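Long-range contacts in MGS-MChE2 (Uncultured bacterium, PDB 5JD6), which probably hydrolyses ester bonds, as an esterase of the alpha/beta hydrolase fold found in the metagenome of lagoon sediment: residues E18-V23 against N84-G89; L32-G37 against A233-P238; I39-E44 against L244-F249; Y224-C229 against E239-L244. All coordinates share one frame; numbering follows the deposited sequence.

Interaction 1 of 4, residues E18-V23 against N84-G89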
loop_
_atom_site.group_PDB
_atom_site.type_symbol
_atom_site.label_atom_id
_atom_site.label_comp_id
_atom_site.label_asym_id
_atom_site.label_seq_id
_atom_site.Cartn_x
_atom_site.Cartn_y
_atom_site.Cartn_z
ATOM N N GLU A 18 16.837 2.136 -9.738
ATOM C CA GLU A 18 16.993 3.162 -10.764
ATOM C C GLU A 18 15.889 3.147 -11.823
ATOM O O GLU A 18 15.484 4.200 -12.314
ATOM C CB GLU A 18 18.357 3.009 -11.445
ATOM C CG GLU A 18 19.500 2.723 -10.482
ATOM C CD GLU A 18 20.790 2.360 -11.183
ATOM O OE1 GLU A 18 20.733 1.853 -12.323
ATOM O OE2 GLU A 18 21.864 2.575 -10.583
ATOM N N GLY A 19 15.407 1.958 -12.170
ATOM C CA GLY A 19 14.468 1.812 -13.271
ATOM C C GLY A 19 13.046 2.268 -12.992
ATOM O O GLY A 19 12.817 3.364 -12.480
ATOM N N THR A 20 12.087 1.417 -13.346
ATOM C CA THR A 20 10.668 1.716 -13.172
ATOM C C THR A 20 10.328 1.933 -11.702
ATOM O O THR A 20 10.651 1.098 -10.857
ATOM C CB THR A 20 9.789 0.584 -13.740
ATOM O OG1 THR A 20 10.269 0.209 -15.037
ATOM C CG2 THR A 20 8.336 1.027 -13.842
ATOM N N PRO A 21 9.677 3.064 -11.389
ATOM C CA PRO A 21 9.380 3.410 -9.995
ATOM C C PRO A 21 8.250 2.587 -9.381
ATOM O O PRO A 21 7.160 2.498 -9.944
ATOM C CB PRO A 21 8.986 4.888 -10.082
ATOM C CG PRO A 21 8.447 5.047 -11.456
ATOM C CD PRO A 21 9.263 4.127 -12.322
ATOM N N ILE A 22 8.529 1.987 -8.229
ATOM C CA ILE A 22 7.508 1.323 -7.430
ATOM C C ILE A 22 7.315 2.083 -6.125
ATOM O O ILE A 22 8.218 2.131 -5.287
ATOM C CB ILE A 22 7.877 -0.141 -7.117
ATOM C CG1 ILE A 22 8.001 -0.954 -8.406
ATOM C CG2 ILE A 22 6.843 -0.767 -6.193
ATOM C CD1 ILE A 22 8.378 -2.402 -8.174
ATOM N N VAL A 23 6.142 2.689 -5.957
ATOM C CA VAL A 23 5.844 3.432 -4.740
ATOM C C VAL A 23 5.079 2.557 -3.753
ATOM O O VAL A 23 4.011 2.031 -4.067
ATOM C CB VAL A 23 5.039 4.709 -5.037
ATOM C CG1 VAL A 23 4.739 5.457 -3.749
ATOM C CG2 VAL A 23 5.806 5.600 -6.005
ATOM N N ASN A 84 3.867 8.228 -14.496
ATOM C CA ASN A 84 3.155 7.052 -14.015
ATOM C C ASN A 84 4.034 6.223 -13.085
ATOM O O ASN A 84 5.253 6.168 -13.253
ATOM C CB ASN A 84 2.671 6.196 -15.187
ATOM C CG ASN A 84 3.814 5.562 -15.958
ATOM O OD1 ASN A 84 4.897 6.135 -16.070
ATOM N ND2 ASN A 84 3.574 4.370 -16.493
ATOM N N VAL A 85 3.413 5.589 -12.096
ATOM C CA VAL A 85 4.137 4.740 -11.156
ATOM C C VAL A 85 3.409 3.425 -10.921
ATOM O O VAL A 85 2.278 3.236 -11.369
ATOM C CB VAL A 85 4.338 5.431 -9.790
ATOM C CG1 VAL A 85 5.266 6.627 -9.920
ATOM C CG2 VAL A 85 2.995 5.840 -9.198
ATOM N N ILE A 86 4.068 2.517 -10.212
ATOM C CA ILE A 86 3.432 1.294 -9.750
ATOM C C ILE A 86 3.169 1.406 -8.253
ATOM O O ILE A 86 4.092 1.632 -7.470
ATOM C CB ILE A 86 4.294 0.052 -10.040
ATOM C CG1 ILE A 86 4.451 -0.142 -11.549
ATOM C CG2 ILE A 86 3.675 -1.184 -9.408
ATOM C CD1 ILE A 86 5.287 -1.346 -11.929
ATOM N N LEU A 87 1.907 1.263 -7.861
ATOM C CA LEU A 87 1.529 1.370 -6.455
ATOM C C LEU A 87 1.420 0.006 -5.782
ATOM O O LEU A 87 0.699 -0.880 -6.248
ATOM C CB LEU A 87 0.202 2.116 -6.308
ATOM C CG LEU A 87 0.203 3.610 -6.629
ATOM C CD1 LEU A 87 -1.142 4.219 -6.270
ATOM C CD2 LEU A 87 1.331 4.320 -5.898
ATOM N N LEU A 88 2.143 -0.148 -4.678
ATOM C CA LEU A 88 2.079 -1.353 -3.865
ATOM C C LEU A 88 1.602 -0.980 -2.467
ATOM O O LEU A 88 2.214 -0.150 -1.794
ATOM C CB LEU A 88 3.446 -2.044 -3.819
ATOM C CG LEU A 88 3.670 -3.211 -2.853
ATOM C CD1 LEU A 88 2.553 -4.236 -2.942
ATOM C CD2 LEU A 88 5.014 -3.864 -3.135
ATOM N N GLY A 89 0.501 -1.586 -2.033
ATOM C CA GLY A 89 -0.106 -1.217 -0.769
ATOM C C GLY A 89 -0.480 -2.377 0.132
ATOM O O GLY A 89 -0.912 -3.431 -0.334
#

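Interaction 2 of 4, residues L32-G37 against A233-P238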
loop_
_atom_site.group_PDB
_atom_site.type_symbol
_atom_site.label_atom_id
_atom_site.label_comp_id
_atom_site.label_asym_id
_atom_site.label_seq_id
_atom_site.Cartn_x
_atom_site.Cartn_y
_atom_site.Cartn_z
ATOM N N LEU A 32 9.327 0.150 8.357
ATOM C CA LEU A 32 9.752 -0.084 6.982
ATOM C C LEU A 32 10.476 -1.416 6.861
ATOM O O LEU A 32 10.938 -1.791 5.783
ATOM C CB LEU A 32 10.631 1.058 6.483
ATOM C CG LEU A 32 9.891 2.394 6.408
ATOM C CD1 LEU A 32 10.634 3.357 5.508
ATOM C CD2 LEU A 32 8.456 2.195 5.931
ATOM N N SER A 33 10.551 -2.136 7.975
ATOM C CA SER A 33 11.120 -3.473 7.985
ATOM C C SER A 33 10.140 -4.463 7.362
ATOM O O SER A 33 10.483 -5.620 7.117
ATOM C CB SER A 33 11.481 -3.899 9.410
ATOM O OG SER A 33 11.804 -5.278 9.468
ATOM N N ASN A 34 8.918 -3.998 7.111
ATOM C CA ASN A 34 7.904 -4.807 6.446
ATOM C C ASN A 34 8.337 -5.194 5.041
ATOM O O ASN A 34 7.990 -6.265 4.543
ATOM C CB ASN A 34 6.574 -4.053 6.365
ATOM C CG ASN A 34 6.078 -3.585 7.715
ATOM O OD1 ASN A 34 6.775 -3.691 8.721
ATOM N ND2 ASN A 34 4.864 -3.049 7.738
ATOM N N PHE A 35 9.103 -4.313 4.407
ATOM C CA PHE A 35 9.339 -4.410 2.974
ATOM C C PHE A 35 10.785 -4.685 2.586
ATOM O O PHE A 35 11.143 -4.527 1.421
ATOM C CB PHE A 35 8.871 -3.124 2.293
ATOM C CG PHE A 35 7.392 -2.902 2.380
ATOM C CD1 PHE A 35 6.842 -2.216 3.450
ATOM C CD2 PHE A 35 6.549 -3.390 1.398
ATOM C CE1 PHE A 35 5.479 -2.016 3.536
ATOM C CE2 PHE A 35 5.187 -3.189 1.476
ATOM C CZ PHE A 35 4.650 -2.502 2.548
ATOM N N ASP A 36 11.606 -5.107 3.546
ATOM C CA ASP A 36 13.010 -5.421 3.272
ATOM C C ASP A 36 13.162 -6.417 2.124
ATOM O O ASP A 36 14.141 -6.374 1.379
ATOM C CB ASP A 36 13.699 -5.972 4.523
ATOM C CG ASP A 36 13.833 -4.936 5.620
ATOM O OD1 ASP A 36 14.338 -3.829 5.335
ATOM O OD2 ASP A 36 13.456 -5.235 6.771
ATOM N N GLY A 37 12.185 -7.308 1.985
ATOM C CA GLY A 37 12.177 -8.270 0.900
ATOM C C GLY A 37 12.042 -7.603 -0.455
ATOM O O GLY A 37 12.746 -7.956 -1.402
ATOM N N ALA A 233 2.109 -10.775 3.872
ATOM C CA ALA A 233 2.776 -11.707 2.965
ATOM C C ALA A 233 4.190 -11.245 2.641
ATOM O O ALA A 233 5.110 -12.054 2.520
ATOM C CB ALA A 233 1.968 -11.871 1.689
ATOM N N MET A 234 4.342 -9.933 2.502
ATOM C CA MET A 234 5.626 -9.281 2.271
ATOM C C MET A 234 6.685 -9.672 3.288
ATOM O O MET A 234 7.864 -9.792 2.961
ATOM C CB MET A 234 5.439 -7.773 2.325
ATOM C CG MET A 234 4.401 -7.394 3.362
ATOM S SD MET A 234 3.892 -5.692 3.225
ATOM C CE MET A 234 3.063 -5.787 1.649
ATOM N N MET A 235 6.249 -9.845 4.531
ATOM C CA MET A 235 7.156 -10.052 5.650
ATOM C C MET A 235 7.219 -11.520 6.057
ATOM O O MET A 235 8.275 -12.018 6.442
ATOM C CB MET A 235 6.723 -9.183 6.833
ATOM C CG MET A 235 7.536 -9.371 8.100
ATOM S SD MET A 235 7.421 -7.931 9.181
ATOM C CE MET A 235 5.700 -7.481 8.969
ATOM N N GLU A 236 6.086 -12.209 5.967
ATOM C CA GLU A 236 6.027 -13.623 6.314
ATOM C C GLU A 236 6.672 -14.477 5.227
ATOM O O GLU A 236 7.355 -15.460 5.519
ATOM C CB GLU A 236 4.579 -14.058 6.542
ATOM C CG GLU A 236 3.873 -13.282 7.640
ATOM C CD GLU A 236 2.396 -13.606 7.729
ATOM O OE1 GLU A 236 1.574 -12.691 7.511
ATOM O OE2 GLU A 236 2.057 -14.774 8.018
ATOM N N HIS A 237 6.452 -14.097 3.973
ATOM C CA HIS A 237 7.052 -14.804 2.847
ATOM C C HIS A 237 7.517 -13.846 1.759
ATOM O O HIS A 237 6.878 -13.738 0.714
ATOM C CB HIS A 237 6.067 -15.812 2.257
ATOM C CG HIS A 237 5.733 -16.940 3.182
ATOM N ND1 HIS A 237 4.773 -16.835 4.166
ATOM C CD2 HIS A 237 6.239 -18.191 3.280
ATOM C CE1 HIS A 237 4.698 -17.977 4.828
ATOM N NE2 HIS A 237 5.579 -18.816 4.309
ATOM N N PRO A 238 8.641 -13.152 1.998
ATOM C CA PRO A 238 9.195 -12.243 0.990
ATOM C C PRO A 238 9.690 -13.012 -0.229
ATOM O O PRO A 238 9.760 -12.471 -1.332
ATOM C CB PRO A 238 10.354 -11.567 1.725
ATOM C CG PRO A 238 10.763 -12.557 2.765
ATOM C CD PRO A 238 9.494 -13.236 3.198
#

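Interaction 3 of 4, residues I39-E44 against L244-F249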
loop_
_atom_site.group_PDB
_atom_site.type_symbol
_atom_site.label_atom_id
_atom_site.label_comp_id
_atom_site.label_asym_id
_atom_site.label_seq_id
_atom_site.Cartn_x
_atom_site.Cartn_y
_atom_site.Cartn_z
ATOM N N ILE A 39 12.618 -4.338 -1.038
ATOM C CA ILE A 39 13.727 -3.395 -1.170
ATOM C C ILE A 39 15.023 -4.092 -1.597
ATOM O O ILE A 39 15.916 -3.463 -2.152
ATOM C CB ILE A 39 13.979 -2.630 0.154
ATOM C CG1 ILE A 39 12.682 -2.029 0.691
ATOM C CG2 ILE A 39 14.998 -1.516 -0.037
ATOM C CD1 ILE A 39 12.760 -1.650 2.157
ATOM N N ASP A 40 15.132 -5.391 -1.341
ATOM C CA ASP A 40 16.349 -6.115 -1.702
ATOM C C ASP A 40 16.251 -6.763 -3.079
ATOM O O ASP A 40 17.257 -6.924 -3.771
ATOM C CB ASP A 40 16.672 -7.179 -0.651
ATOM C CG ASP A 40 17.356 -6.602 0.572
ATOM O OD1 ASP A 40 17.953 -5.511 0.460
ATOM O OD2 ASP A 40 17.300 -7.241 1.643
ATOM N N TYR A 41 15.036 -7.119 -3.477
ATOM C CA TYR A 41 14.823 -7.886 -4.698
ATOM C C TYR A 41 14.709 -7.013 -5.950
ATOM O O TYR A 41 15.533 -7.102 -6.857
ATOM C CB TYR A 41 13.565 -8.746 -4.549
ATOM C CG TYR A 41 13.280 -9.656 -5.721
ATOM C CD1 TYR A 41 13.928 -10.878 -5.851
ATOM C CD2 TYR A 41 12.351 -9.300 -6.691
ATOM C CE1 TYR A 41 13.665 -11.717 -6.920
ATOM C CE2 TYR A 41 12.080 -10.131 -7.762
ATOM C CZ TYR A 41 12.740 -11.338 -7.870
ATOM O OH TYR A 41 12.472 -12.165 -8.937
ATOM N N PHE A 42 13.688 -6.165 -5.984
ATOM C CA PHE A 42 13.320 -5.439 -7.201
ATOM C C PHE A 42 14.278 -4.343 -7.705
ATOM O O PHE A 42 14.343 -4.113 -8.912
ATOM C CB PHE A 42 11.926 -4.838 -7.014
ATOM C CG PHE A 42 10.831 -5.864 -7.027
ATOM C CD1 PHE A 42 10.207 -6.213 -8.213
ATOM C CD2 PHE A 42 10.450 -6.506 -5.859
ATOM C CE1 PHE A 42 9.207 -7.169 -8.231
ATOM C CE2 PHE A 42 9.451 -7.463 -5.872
ATOM C CZ PHE A 42 8.831 -7.795 -7.059
ATOM N N PRO A 43 15.013 -3.656 -6.810
ATOM C CA PRO A 43 15.946 -2.683 -7.393
ATOM C C PRO A 43 17.067 -3.325 -8.208
ATOM O O PRO A 43 17.653 -2.664 -9.065
ATOM C CB PRO A 43 16.517 -1.962 -6.167
ATOM C CG PRO A 43 16.281 -2.878 -5.044
ATOM C CD PRO A 43 14.978 -3.544 -5.343
ATOM N N GLU A 44 17.354 -4.595 -7.945
ATOM C CA GLU A 44 18.371 -5.314 -8.700
ATOM C C GLU A 44 17.753 -5.998 -9.915
ATOM O O GLU A 44 18.435 -6.696 -10.665
ATOM C CB GLU A 44 19.075 -6.340 -7.811
ATOM C CG GLU A 44 19.634 -5.759 -6.519
ATOM C CD GLU A 44 20.792 -4.803 -6.750
ATOM O OE1 GLU A 44 21.378 -4.823 -7.854
ATOM O OE2 GLU A 44 21.114 -4.029 -5.824
ATOM N N LEU A 244 6.079 -14.086 -7.153
ATOM C CA LEU A 244 4.728 -13.927 -7.684
ATOM C C LEU A 244 4.556 -12.565 -8.344
ATOM O O LEU A 244 4.022 -12.461 -9.449
ATOM C CB LEU A 244 3.684 -14.104 -6.578
ATOM C CG LEU A 244 3.404 -15.528 -6.094
ATOM C CD1 LEU A 244 2.397 -15.513 -4.955
ATOM C CD2 LEU A 244 2.907 -16.395 -7.238
ATOM N N LEU A 245 5.014 -11.523 -7.658
ATOM C CA LEU A 245 4.898 -10.159 -8.160
ATOM C C LEU A 245 5.767 -9.941 -9.394
ATOM O O LEU A 245 5.345 -9.288 -10.352
ATOM C CB LEU A 245 5.273 -9.153 -7.069
ATOM C CG LEU A 245 5.214 -7.677 -7.469
ATOM C CD1 LEU A 245 3.847 -7.344 -8.046
ATOM C CD2 LEU A 245 5.532 -6.779 -6.281
ATOM N N HIS A 246 6.977 -10.490 -9.369
ATOM C CA HIS A 246 7.911 -10.328 -10.479
ATOM C C HIS A 246 7.361 -10.955 -11.754
ATOM O O HIS A 246 7.452 -10.368 -12.832
ATOM C CB HIS A 246 9.268 -10.944 -10.138
ATOM C CG HIS A 246 10.373 -10.516 -11.052
ATOM N ND1 HIS A 246 11.592 -11.154 -11.092
ATOM C CD2 HIS A 246 10.443 -9.510 -11.955
ATOM C CE1 HIS A 246 12.369 -10.561 -11.983
ATOM N NE2 HIS A 246 11.693 -9.561 -12.522
ATOM N N GLU A 247 6.789 -12.149 -11.623
ATOM C CA GLU A 247 6.240 -12.858 -12.773
ATOM C C GLU A 247 5.033 -12.135 -13.352
ATOM O O GLU A 247 4.804 -12.163 -14.560
ATOM C CB GLU A 247 5.860 -14.290 -12.392
ATOM C CG GLU A 247 6.980 -15.297 -12.603
ATOM C CD GLU A 247 7.466 -15.338 -14.043
ATOM O OE1 GLU A 247 6.646 -15.123 -14.961
ATOM O OE2 GLU A 247 8.672 -15.585 -14.256
ATOM N N TRP A 248 4.263 -11.488 -12.485
ATOM C CA TRP A 248 3.120 -10.708 -12.930
ATOM C C TRP A 248 3.598 -9.505 -13.737
ATOM O O TRP A 248 2.979 -9.128 -14.733
ATOM C CB TRP A 248 2.272 -10.259 -11.739
ATOM C CG TRP A 248 0.997 -9.582 -12.134
ATOM C CD1 TRP A 248 -0.150 -10.183 -12.566
ATOM C CD2 TRP A 248 0.736 -8.173 -12.133
ATOM N NE1 TRP A 248 -1.108 -9.234 -12.834
ATOM C CE2 TRP A 248 -0.590 -7.994 -12.576
ATOM C CE3 TRP A 248 1.495 -7.048 -11.798
ATOM C CZ2 TRP A 248 -1.172 -6.734 -12.693
ATOM C CZ3 TRP A 248 0.914 -5.798 -11.916
ATOM C CH2 TRP A 248 -0.406 -5.651 -12.360
ATOM N N PHE A 249 4.707 -8.912 -13.302
ATOM C CA PHE A 249 5.320 -7.797 -14.019
ATOM C C PHE A 249 5.785 -8.225 -15.409
ATOM O O PHE A 249 5.613 -7.493 -16.383
ATOM C CB PHE A 249 6.504 -7.228 -13.229
ATOM C CG PHE A 249 6.106 -6.361 -12.065
ATOM C CD1 PHE A 249 4.827 -5.833 -11.977
ATOM C CD2 PHE A 249 7.016 -6.066 -11.062
ATOM C CE1 PHE A 249 4.462 -5.030 -10.909
ATOM C CE2 PHE A 249 6.659 -5.266 -9.990
ATOM C CZ PHE A 249 5.380 -4.747 -9.913
#

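Interaction 4 of 4, residues Y224-C229 against E239-L244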
loop_
_atom_site.group_PDB
_atom_site.type_symbol
_atom_site.label_atom_id
_atom_site.label_comp_id
_atom_site.label_asym_id
_atom_site.label_seq_id
_atom_site.Cartn_x
_atom_site.Cartn_y
_atom_site.Cartn_z
ATOM N N TYR A 224 -3.500 -14.066 -6.659
ATOM C CA TYR A 224 -2.554 -15.119 -6.305
ATOM C C TYR A 224 -2.493 -15.294 -4.791
ATOM O O TYR A 224 -2.484 -14.315 -4.048
ATOM C CB TYR A 224 -1.162 -14.805 -6.857
ATOM C CG TYR A 224 -1.151 -14.442 -8.324
ATOM C CD1 TYR A 224 -1.206 -15.425 -9.302
ATOM C CD2 TYR A 224 -1.081 -13.116 -8.730
ATOM C CE1 TYR A 224 -1.196 -15.098 -10.645
ATOM C CE2 TYR A 224 -1.070 -12.779 -10.071
ATOM C CZ TYR A 224 -1.128 -13.775 -11.023
ATOM O OH TYR A 224 -1.117 -13.447 -12.360
ATOM N N TRP A 225 -2.448 -16.541 -4.337
ATOM C CA TRP A 225 -2.424 -16.825 -2.906
ATOM C C TRP A 225 -1.062 -17.307 -2.413
ATOM O O TRP A 225 -0.272 -17.870 -3.170
ATOM C CB TRP A 225 -3.486 -17.869 -2.548
ATOM C CG TRP A 225 -4.854 -17.299 -2.323
ATOM C CD1 TRP A 225 -5.276 -16.577 -1.242
ATOM C CD2 TRP A 225 -5.987 -17.420 -3.191
ATOM N NE1 TRP A 225 -6.599 -16.233 -1.389
ATOM C CE2 TRP A 225 -7.059 -16.740 -2.576
ATOM C CE3 TRP A 225 -6.197 -18.033 -4.429
ATOM C CZ2 TRP A 225 -8.320 -16.655 -3.159
ATOM C CZ3 TRP A 225 -7.451 -17.949 -5.006
ATOM C CH2 TRP A 225 -8.497 -17.267 -4.371
ATOM N N ILE A 226 -0.802 -17.074 -1.130
ATOM C CA ILE A 226 0.355 -17.645 -0.455
ATOM C C ILE A 226 -0.123 -18.452 0.750
ATOM O O ILE A 226 -0.768 -17.914 1.651
ATOM C CB ILE A 226 1.352 -16.562 0.000
ATOM C CG1 ILE A 226 1.836 -15.742 -1.197
ATOM C CG2 ILE A 226 2.533 -17.194 0.720
ATOM C CD1 ILE A 226 2.776 -14.614 -0.828
ATOM N N ASP A 227 0.188 -19.743 0.758
ATOM C CA ASP A 227 -0.304 -20.643 1.797
ATOM C C ASP A 227 0.499 -20.504 3.088
ATOM O O ASP A 227 1.694 -20.201 3.052
ATOM C CB ASP A 227 -0.273 -22.093 1.301
ATOM C CG ASP A 227 -0.713 -23.083 2.359
ATOM O OD1 ASP A 227 -1.753 -22.840 3.008
ATOM O OD2 ASP A 227 -0.031 -24.115 2.530
ATOM N N LYS A 228 -0.171 -20.731 4.218
ATOM C CA LYS A 228 0.429 -20.605 5.546
ATOM C C LYS A 228 0.987 -19.203 5.720
ATOM O O LYS A 228 2.139 -19.009 6.107
ATOM C CB LYS A 228 1.502 -21.675 5.761
ATOM C CG LYS A 228 1.014 -23.057 5.363
ATOM C CD LYS A 228 1.846 -24.181 5.944
ATOM C CE LYS A 228 1.134 -25.507 5.731
ATOM N NZ LYS A 228 2.018 -26.675 5.979
ATOM N N CYS A 229 0.134 -18.230 5.426
ATOM C CA CYS A 229 0.511 -16.830 5.419
ATOM C C CYS A 229 -0.630 -15.966 5.943
ATOM O O CYS A 229 -1.796 -16.202 5.623
ATOM C CB CYS A 229 0.902 -16.399 4.006
ATOM S SG CYS A 229 1.193 -14.645 3.835
ATOM N N GLU A 239 10.030 -14.275 -0.007
ATOM C CA GLU A 239 10.476 -15.171 -1.063
ATOM C C GLU A 239 9.446 -15.328 -2.190
ATOM O O GLU A 239 9.729 -15.015 -3.347
ATOM C CB GLU A 239 10.828 -16.537 -0.451
ATOM C CG GLU A 239 9.699 -17.178 0.360
ATOM C CD GLU A 239 10.048 -18.550 0.884
ATOM O OE1 GLU A 239 10.418 -19.418 0.066
ATOM O OE2 GLU A 239 9.920 -18.769 2.107
ATOM N N GLU A 240 8.250 -15.794 -1.840
ATOM C CA GLU A 240 7.223 -16.121 -2.818
ATOM C C GLU A 240 6.504 -14.871 -3.301
ATOM O O GLU A 240 6.038 -14.817 -4.438
ATOM C CB GLU A 240 6.220 -17.109 -2.223
ATOM C CG GLU A 240 6.863 -18.335 -1.598
ATOM C CD GLU A 240 5.845 -19.313 -1.048
ATOM O OE1 GLU A 240 6.081 -19.867 0.046
ATOM O OE2 GLU A 240 4.809 -19.529 -1.711
ATOM N N PHE A 241 6.416 -13.871 -2.431
ATOM C CA PHE A 241 5.791 -12.607 -2.791
ATOM C C PHE A 241 6.552 -11.955 -3.938
ATOM O O PHE A 241 5.955 -11.545 -4.935
ATOM C CB PHE A 241 5.733 -11.662 -1.589
ATOM C CG PHE A 241 4.952 -10.406 -1.847
ATOM C CD1 PHE A 241 3.592 -10.359 -1.592
ATOM C CD2 PHE A 241 5.574 -9.276 -2.354
ATOM C CE1 PHE A 241 2.867 -9.208 -1.832
ATOM C CE2 PHE A 241 4.856 -8.120 -2.597
ATOM C CZ PHE A 241 3.500 -8.086 -2.335
ATOM N N ASN A 242 7.870 -11.868 -3.791
ATOM C CA ASN A 242 8.718 -11.295 -4.827
ATOM C C ASN A 242 8.575 -12.043 -6.143
ATOM O O ASN A 242 8.444 -11.430 -7.201
ATOM C CB ASN A 242 10.182 -11.291 -4.385
ATOM C CG ASN A 242 10.465 -10.265 -3.307
ATOM O OD1 ASN A 242 9.779 -9.248 -3.207
ATOM N ND2 ASN A 242 11.480 -10.527 -2.494
ATOM N N GLN A 243 8.583 -13.371 -6.069
ATOM C CA GLN A 243 8.506 -14.206 -7.262
ATOM C C GLN A 243 7.146 -14.087 -7.947
ATOM O O GLN A 243 7.069 -13.999 -9.173
ATOM C CB GLN A 243 8.792 -15.668 -6.911
ATOM C CG GLN A 243 9.162 -16.526 -8.109
ATOM C CD GLN A 243 9.248 -17.999 -7.768
ATOM O OE1 GLN A 243 8.570 -18.479 -6.858
ATOM N NE2 GLN A 243 10.090 -18.727 -8.493
ATOM N N LEU A 244 6.079 -14.086 -7.153
ATOM C CA LEU A 244 4.728 -13.927 -7.684
ATOM C C LEU A 244 4.556 -12.565 -8.344
ATOM O O LEU A 244 4.022 -12.461 -9.449
ATOM C CB LEU A 244 3.684 -14.104 -6.578
ATOM C CG LEU A 244 3.404 -15.528 -6.094
ATOM C CD1 LEU A 244 2.397 -15.513 -4.955
ATOM C CD2 LEU A 244 2.907 -16.395 -7.238
#

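Interaction 1 of 4, residues E18-V23 against N84-G89
V23 keeps CG1 anti to its backbone N (chi1 180°), which leaves CG2 beside that nitrogen and directed at V85, and V85 holds CG1 anti to its carbonyl carbon (chi1 -67°), where it meets P21. V23 CG2 lies 4.1 Å from V85 CB, and P21 CG 3.9 Å from V85 CG1, the proline ring crossing the valine at about a right angle. V23 and L87 run side by side, with V23 CB 3.8 Å from L87 CD2. Beta-branched valine suits an extended strand, its two methyls reaching the neighbours on this face. On the other face, I22 and I86 meet obliquely, CG1 of I22 lying 4.2 Å from CB of I86. The backbones pair in parallel register: I86 N bonds to P21 O at 3.1 Å, V23 N to I86 O at 2.8 Å, and L88 N to V23 O at 2.9 Å, the last almost straight at 173°. Strand 20-25 lies between strand 47-52, to which T20 and I22 also bond, and strand 85-91, which has strand 108-113 on its far side. Helix 66-80 covers the face of V23, V85 and L87 through L73 and V77.

Interaction 2 of 4, residues L32-G37 against A233-P238
M234 reaches from its short helix toward N34 and F35, and its side chain can be followed atom by atom. CB sits 3.7 Å from N34 O, and CG, placed between the backbone N and the carbonyl carbon (chi1 36°), remains near the same oxygen at 3.9 Å. SD then comes up to the F35 ring obliquely, 3.8 Å from its centroid and 33° off the ring normal. The terminal CE stays by the ring, 3.4 Å from F35 CE2. Methionine suits this place because its flexible, polarisable chain can bend at the sulfur to follow an aromatic surface. An alanine at F35 would probably open a gap beside M234 and leave its sulfur and methyl free to turn. Next to it M235 crosses N34 obliquely, with CE 3.9 Å from N34 OD1. Further on, G37 CA meets P238 CB at 3.9 Å, so close that a side chain on G37 would run into the proline. The M234-F35 pair is a Met-aromatic contact. It joins the loop after strand 20-25 to the short helix 233-236, near the presumed catalytic triad and nucleophile elbow of an alpha/beta hydrolase.

Interaction 3 of 4, residues I39-E44 against L244-F249
L245 meets the ring of F42 first, its CG anti to the backbone N (chi1 179°) and CD2 lying 3.5 Å from F42 CZ. A branched leucine suits the spot, since CB, CG and CD2 all touch the end of the phenyl ring, the two side chains crossing at about a right angle. One residue on, H246 turns its imidazole to Y41: ND1 and the phenol OH are 2.5 Å apart, a very short hydrogen bond in which either could be the donor. The oxygen comes in at the imidazole edge, near its plane, while the tyrosine edge is directed to the histidine face in an offset edge-to-face arrangement with planes at 82°. Two polar rings can therefore sit at a partly exposed place, each giving the other a polar partner. A phenylalanine in place of Y41 would remove the hydroxyl and is likely to leave H246 ND1 without this mate and the imidazole less fixed in its rotation. A turn on from L245, F249 brings CE2 to within 3.6 Å of F42 CE1, the planes inclined at 73°. Y41, F42, H246 and F249 form an aromatic cluster that binds helix 36-41 and the residues just after it to the C-terminal helix 238-252, the two helices that in an alpha/beta hydrolase characteristically share one side of the central sheet.

Interaction 4 of 4, residues Y224-C229 against E239-L244
Strand 224-226, where Y224 and I226 face L244 and E240, runs almost antiparallel to helix 239-244, their axes at 166° and 9.5 Å apart at the closest. I226 and L244 carry much of the contact, and the two branches of I226 divide the work. CG1 of I226 is anti to the carbonyl carbon (chi1 -59°), which leaves CG2 anti to the backbone N and near the carboxylate of E240, 4.1 Å from OE2. The other branch, from CG1 to CD1, runs on toward the helix: CG1 is 3.8 Å from L244 CD1, and CD1 reaches F241, 4.2 Å from its CB and at the edge of the ring, near its plane. I226 and L244 slide past each other in opposite directions, and the same L244 CD1 also touches Y224 CB at 4.1 Å and W225 O at 4.0 Å. A beta-branched isoleucine suits the strand, offering a broad apolar surface to the helix, while the glutamate, partly exposed, lays its chain toward the strand. The strand is the outermost of the sheet on this side within the chain and hydrogen-bonds to strand 195-200, whose I198 touches both I226 and F241. Helix 233-236 adds A233, which also touches both, so that the C-terminal helix 238-252 packs over the last two strands and this short helix.

Interaction 1 lies in the central sheet; interactions 2 and 3 join the helices beside it, and interaction 4 ties helix 238-252 to strand 221-226 at the edge of the same sheet. Their centres lie about 11 to 12 Å apart among interactions 2, 3 and 4, and about 11 Å separate interaction 1 from interaction 3, where I22 and I86 meet F249. Interactions 2 and 3 share helix 36-41; interactions 3 and 4 share helix 238-252 and L244. Interaction 4 is nested within the loop closed by interaction 3, while interactions 1, 2 and 3 alternate along the chain. Interactions 2 and 3 thereby join the N-terminal part of the fold to its C-terminal end, with interaction 2 near the presumed active site.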